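Local coordinates for hypothetical protein RV2626C (Mycobacterium tuberculosis, PDB 1XKF) that is of unknown function but forms a zinc-binding homodimer of paired CBS domains and, unlike some relatives, does not seem to bind AMP, at residues P43-D48 against H114-I119; D49-M54 against I84-A89. One frame throughout, in Å; residues are numbered along the deposited sequence.

Contact 1: P43-D48 against H114-I119; sequences PICGDD and HRLVGI
Pro43 and Leu116 meet through carbon alone: methyl CD2 of Leu116 lies 3.9 Å from CB of Pro43 and equally near its CG, the two side chains crossing at about a right angle. Leu116 holds its CG anti to the backbone N (chi1 174°), which carries this branch to the proline ring. On one side of this pair, CD1 of Ile119 closes on Pro43 CB at 4.3 Å; on the other, CB of Leu116 rests against Cys45 SG at 4.3 Å. That sulfur is tied to Cys20 in a disulfide, a form with no thiol proton that suits an apolar setting. Proline, leucine and isoleucine likewise fill the buried space without leaving a side-chain polar group to satisfy.

At the exposed end the chemistry changes. Arg115 NE forms a salt bridge to Asp48 OD2 at 3.1 Å, reaching the oxygen from above the carboxylate plane, and adds a weak, bent bond to Asp48 O. The arginine chain bends at chi3 (65°), which sets NE beside the aspartate. The other carboxylate oxygen, OD1, pairs with Arg50, so Asp48 is shared by two arginines and is probably kept ionised.

The axes of the short strand segments 43-46 and 115-119 come within 8.9 Å, running roughly antiparallel, their directions 148° apart, but the strands belong to different sheets. Pro43 also touches Met54 of strand 50-56 and Leu116 touches Pro109 of strand 107-112, so the contact packs the sheet holding strands 41-46 and 50-56 against the one holding 107-112 and 115-121.

Contact 2: D49-M54 against I84-A89; sequences DRLHGM and IYYVDA
Ile84, Leu51 and Tyr85 carry most of this contact. Ile84 approaches strand 50-54 where His52 and Gly53 form a classic beta bulge opposite Ile44. With CG1 anti to the backbone N (chi1 178°), the isoleucine sends CD1 over the bulge, 3.8 Å from His52 C and 3.8 Å from Gly53 N. Gly53 has no side chain and adopts backbone angles at which a CB would press on the preceding carbonyl oxygen; Ile84 CA comes within 4.2 Å of Gly53 CA.

Leu51 lies alongside Ile84 and Tyr86, pointing the opposite way to each. Its CD2 reaches Ile84 CD1 at 4.2 Å and Tyr86 CB at 4.0 Å, in directions about perpendicular; a compact aliphatic side chain suits this apolar corner. Pro109 and Ile111 of strand 107-112 also touch this leucine.

The CB of Tyr85 points away from strand 50-54, yet chi1 of 48° swings the phenol back across Met54 at about a right angle. CG of the methionine lies 3.9 Å from Tyr85 CZ, while Met54 CB is 3.6 Å from Tyr85 OH. The flexible, unbranched methionine can follow the ring, which also stacks on His103, probably a zinc ligand.

No hydrogen bond crosses between 49-54 and 84-89, where shape and dispersion do the joining, though Met54 and Ser83 share a backbone hydrogen bond alongside; through Tyr85 the contact borders the likely metal site.

Contacts 1 and 2 have centres 6 Å apart and share the hairpin formed by strands 41-46 and 50-56. Ile44 joins them: its O lies 2.8 Å from His52 N and its N 2.8 Å from Gly53 O, two probable backbone hydrogen bonds. In sequence, both segments of contact 2 fall between those of contact 1. Both bring the first CBS repeat against the second, contact 1 through strand 115-121 and contact 2 through the segment leading into strand 87-88. Contact 1 lies away from the probable zinc sites, whereas in contact 2 the nearest atoms of the Tyr85 and His103 side chains are about 3 Å apart, and His103 is probably a zinc ligand.

Contact 1: P43-D48 against H114-I119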
loop_
_atom_site.group_PDB
_atom_site.type_symbol
_atom_site.label_atom_id
_atom_site.label_comp_id
_atom_site.label_asym_id
_atom_site.label_seq_id
_atom_site.Cartn_x
_atom_site.Cartn_y
_atom_site.Cartn_z
ATOM N N PRO B 43 6.446 -1.537 -12.674
ATOM C CA PRO B 43 7.205 -0.556 -13.446
ATOM C C PRO B 43 6.321 -0.292 -14.673
ATOM O O PRO B 43 5.803 -1.233 -15.275
ATOM C CB PRO B 43 8.496 -1.300 -13.783
ATOM C CG PRO B 43 8.058 -2.737 -13.855
ATOM C CD PRO B 43 7.112 -2.853 -12.677
ATOM N N ILE B 44 6.122 0.975 -15.020
ATOM C CA ILE B 44 5.272 1.331 -16.161
ATOM C C ILE B 44 6.132 1.887 -17.295
ATOM O O ILE B 44 6.956 2.775 -17.070
ATOM C CB ILE B 44 4.222 2.391 -15.746
ATOM C CG1 ILE B 44 3.452 1.908 -14.512
ATOM C CG2 ILE B 44 3.270 2.666 -16.899
ATOM C CD1 ILE B 44 2.761 0.562 -14.679
ATOM N N CYS B 45 5.922 1.376 -18.509
ATOM C CA CYS B 45 6.718 1.790 -19.666
ATOM C C CYS B 45 5.966 2.202 -20.923
ATOM O O CYS B 45 4.803 1.847 -21.132
ATOM C CB CYS B 45 7.655 0.658 -20.098
ATOM S SG CYS B 45 8.920 0.145 -18.905
ATOM N N GLY B 46 6.676 2.946 -21.764
ATOM C CA GLY B 46 6.147 3.341 -23.052
ATOM C C GLY B 46 6.692 2.225 -23.928
ATOM O O GLY B 46 7.290 1.285 -23.402
ATOM N N ASP B 47 6.509 2.303 -25.241
ATOM C CA ASP B 47 7.001 1.251 -26.126
ATOM C C ASP B 47 8.505 1.007 -25.960
ATOM O O ASP B 47 9.257 1.924 -25.638
ATOM C CB ASP B 47 6.699 1.605 -27.586
ATOM N N ASP B 48 8.923 -0.240 -26.173
ATOM C CA ASP B 48 10.329 -0.641 -26.082
ATOM C C ASP B 48 10.897 -0.561 -24.664
ATOM O O ASP B 48 12.068 -0.222 -24.473
ATOM C CB ASP B 48 11.184 0.217 -27.024
ATOM C CG ASP B 48 12.575 -0.359 -27.247
ATOM O OD1 ASP B 48 13.445 0.381 -27.753
ATOM O OD2 ASP B 48 12.799 -1.548 -26.928
ATOM N N HIS B 114 18.413 3.647 -21.515
ATOM C CA HIS B 114 17.024 4.101 -21.541
ATOM C C HIS B 114 15.963 3.014 -21.417
ATOM O O HIS B 114 14.769 3.304 -21.465
ATOM C CB HIS B 114 16.768 4.916 -22.813
ATOM C CG HIS B 114 17.785 5.987 -23.055
ATOM N ND1 HIS B 114 18.101 6.940 -22.110
ATOM C CD2 HIS B 114 18.567 6.248 -24.130
ATOM C CE1 HIS B 114 19.035 7.740 -22.592
ATOM N NE2 HIS B 114 19.335 7.343 -23.815
ATOM N N ARG B 115 16.382 1.765 -21.245
ATOM C CA ARG B 115 15.422 0.675 -21.121
ATOM C C ARG B 115 15.467 0.000 -19.757
ATOM O O ARG B 115 16.535 -0.186 -19.180
ATOM C CB ARG B 115 15.663 -0.373 -22.211
ATOM C CG ARG B 115 15.438 0.144 -23.619
ATOM C CD ARG B 115 15.768 -0.902 -24.678
ATOM N NE ARG B 115 14.881 -2.059 -24.622
ATOM C CZ ARG B 115 15.186 -3.217 -24.043
ATOM N NH1 ARG B 115 16.371 -3.384 -23.462
ATOM N NH2 ARG B 115 14.304 -4.209 -24.048
ATOM N N LEU B 116 14.297 -0.356 -19.245
ATOM C CA LEU B 116 14.210 -1.038 -17.961
ATOM C C LEU B 116 14.834 -2.414 -18.153
ATOM O O LEU B 116 14.511 -3.104 -19.121
ATOM C CB LEU B 116 12.749 -1.215 -17.549
ATOM C CG LEU B 116 12.541 -2.058 -16.286
ATOM C CD1 LEU B 116 12.758 -1.189 -15.058
ATOM C CD2 LEU B 116 11.143 -2.652 -16.276
ATOM N N VAL B 117 15.728 -2.814 -17.254
ATOM C CA VAL B 117 16.347 -4.131 -17.372
ATOM C C VAL B 117 16.157 -4.973 -16.111
ATOM O O VAL B 117 16.512 -6.152 -16.087
ATOM C CB VAL B 117 17.864 -4.034 -17.692
ATOM C CG1 VAL B 117 18.064 -3.403 -19.066
ATOM C CG2 VAL B 117 18.583 -3.228 -16.622
ATOM N N GLY B 118 15.588 -4.368 -15.071
ATOM C CA GLY B 118 15.369 -5.096 -13.833
ATOM C C GLY B 118 14.838 -4.248 -12.687
ATOM O O GLY B 118 14.627 -3.044 -12.832
ATOM N N ILE B 119 14.628 -4.894 -11.544
ATOM C CA ILE B 119 14.119 -4.246 -10.336
ATOM C C ILE B 119 14.986 -4.698 -9.165
ATOM O O ILE B 119 15.284 -5.887 -9.039
ATOM C CB ILE B 119 12.653 -4.676 -10.047
ATOM C CG1 ILE B 119 11.708 -4.095 -11.104
ATOM C CG2 ILE B 119 12.235 -4.222 -8.655
ATOM C CD1 ILE B 119 11.405 -2.631 -10.923
#

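Contact 2: D49-M54 against I84-A89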
loop_
_atom_site.group_PDB
_atom_site.type_symbol
_atom_site.label_atom_id
_atom_site.label_comp_id
_atom_site.label_asym_id
_atom_site.label_seq_id
_atom_site.Cartn_x
_atom_site.Cartn_y
_atom_site.Cartn_z
ATOM N N ASP B 49 10.064 -0.876 -23.677
ATOM C CA ASP B 49 10.474 -0.851 -22.278
ATOM C C ASP B 49 11.129 0.448 -21.818
ATOM O O ASP B 49 12.097 0.425 -21.058
ATOM C CB ASP B 49 11.406 -2.028 -21.977
ATOM C CG ASP B 49 10.658 -3.341 -21.837
ATOM O OD1 ASP B 49 11.306 -4.379 -21.590
ATOM O OD2 ASP B 49 9.415 -3.334 -21.968
ATOM N N ARG B 50 10.606 1.577 -22.280
ATOM C CA ARG B 50 11.121 2.883 -21.875
ATOM C C ARG B 50 10.400 3.240 -20.577
ATOM O O ARG B 50 9.200 3.511 -20.587
ATOM C CB ARG B 50 10.812 3.934 -22.938
ATOM C CG ARG B 50 11.338 3.580 -24.311
ATOM C CD ARG B 50 12.846 3.576 -24.334
ATOM N NE ARG B 50 13.359 3.102 -25.615
ATOM C CZ ARG B 50 14.570 3.380 -26.078
ATOM N NH1 ARG B 50 15.391 4.136 -25.364
ATOM N NH2 ARG B 50 14.963 2.897 -27.247
ATOM N N LEU B 51 11.133 3.242 -19.470
ATOM C CA LEU B 51 10.546 3.531 -18.162
ATOM C C LEU B 51 9.945 4.927 -17.987
ATOM O O LEU B 51 10.605 5.938 -18.225
ATOM C CB LEU B 51 11.583 3.297 -17.061
ATOM C CG LEU B 51 11.047 3.491 -15.638
ATOM C CD1 LEU B 51 10.061 2.371 -15.312
ATOM C CD2 LEU B 51 12.197 3.486 -14.646
ATOM N N HIS B 52 8.687 4.970 -17.554
ATOM C CA HIS B 52 8.004 6.232 -17.313
ATOM C C HIS B 52 7.723 6.438 -15.823
ATOM O O HIS B 52 7.325 7.521 -15.413
ATOM C CB HIS B 52 6.685 6.294 -18.091
ATOM C CG HIS B 52 6.860 6.478 -19.565
ATOM N ND1 HIS B 52 5.797 6.678 -20.421
ATOM C CD2 HIS B 52 7.973 6.495 -20.336
ATOM C CE1 HIS B 52 6.250 6.810 -21.655
ATOM N NE2 HIS B 52 7.566 6.703 -21.632
ATOM N N GLY B 53 7.920 5.398 -15.018
ATOM C CA GLY B 53 7.687 5.527 -13.586
ATOM C C GLY B 53 7.193 4.257 -12.917
ATOM O O GLY B 53 7.098 3.215 -13.556
ATOM N N MET B 54 6.885 4.348 -11.624
ATOM C CA MET B 54 6.383 3.206 -10.864
ATOM C C MET B 54 4.935 3.451 -10.434
ATOM O O MET B 54 4.554 4.588 -10.134
ATOM C CB MET B 54 7.236 2.974 -9.607
ATOM C CG MET B 54 8.653 2.477 -9.862
ATOM S SD MET B 54 8.720 0.764 -10.467
ATOM C CE MET B 54 7.975 -0.118 -9.069
ATOM N N ILE B 84 8.848 8.966 -10.852
ATOM C CA ILE B 84 9.943 8.538 -11.706
ATOM C C ILE B 84 11.280 8.639 -10.974
ATOM O O ILE B 84 11.678 9.706 -10.501
ATOM C CB ILE B 84 9.986 9.362 -13.023
ATOM C CG1 ILE B 84 11.171 8.917 -13.885
ATOM C CG2 ILE B 84 10.043 10.855 -12.715
ATOM C CD1 ILE B 84 11.062 7.477 -14.395
ATOM N N TYR B 85 11.952 7.499 -10.874
ATOM C CA TYR B 85 13.244 7.391 -10.211
ATOM C C TYR B 85 13.813 6.040 -10.603
ATOM O O TYR B 85 13.064 5.116 -10.910
ATOM C CB TYR B 85 13.075 7.480 -8.696
ATOM C CG TYR B 85 11.995 6.583 -8.151
ATOM C CD1 TYR B 85 12.212 5.217 -7.970
ATOM C CD2 TYR B 85 10.741 7.098 -7.833
ATOM C CE1 TYR B 85 11.203 4.386 -7.484
ATOM C CE2 TYR B 85 9.728 6.280 -7.350
ATOM C CZ TYR B 85 9.962 4.929 -7.177
ATOM O OH TYR B 85 8.952 4.127 -6.697
ATOM N N TYR B 86 15.133 5.922 -10.581
ATOM C CA TYR B 86 15.774 4.678 -10.987
ATOM C C TYR B 86 17.274 4.788 -10.787
ATOM O O TYR B 86 17.773 5.818 -10.335
ATOM C CB TYR B 86 15.477 4.437 -12.473
ATOM C CG TYR B 86 15.822 5.628 -13.356
ATOM C CD1 TYR B 86 17.143 5.887 -13.732
ATOM C CD2 TYR B 86 14.833 6.534 -13.761
ATOM C CE1 TYR B 86 17.479 7.025 -14.485
ATOM C CE2 TYR B 86 15.155 7.675 -14.513
ATOM C CZ TYR B 86 16.479 7.914 -14.868
ATOM O OH TYR B 86 16.806 9.046 -15.580
ATOM N N VAL B 87 17.986 3.717 -11.112
ATOM C CA VAL B 87 19.439 3.716 -11.040
ATOM C C VAL B 87 19.926 3.057 -12.313
ATOM O O VAL B 87 19.198 2.267 -12.923
ATOM C CB VAL B 87 19.989 2.904 -9.837
ATOM C CG1 VAL B 87 19.649 3.606 -8.537
ATOM C CG2 VAL B 87 19.432 1.483 -9.857
ATOM N N ASP B 88 21.145 3.392 -12.725
ATOM C CA ASP B 88 21.727 2.789 -13.912
ATOM C C ASP B 88 22.174 1.385 -13.507
ATOM O O ASP B 88 22.407 1.117 -12.325
ATOM C CB ASP B 88 22.938 3.592 -14.386
ATOM C CG ASP B 88 23.518 3.055 -15.680
ATOM O OD1 ASP B 88 22.912 3.289 -16.745
ATOM O OD2 ASP B 88 24.571 2.387 -15.629
ATOM N N ALA B 89 22.292 0.495 -14.486
ATOM C CA ALA B 89 22.713 -0.875 -14.227
ATOM C C ALA B 89 24.104 -0.936 -13.581
ATOM O O ALA B 89 24.466 -1.941 -12.967
ATOM C CB ALA B 89 22.705 -1.665 -15.528
#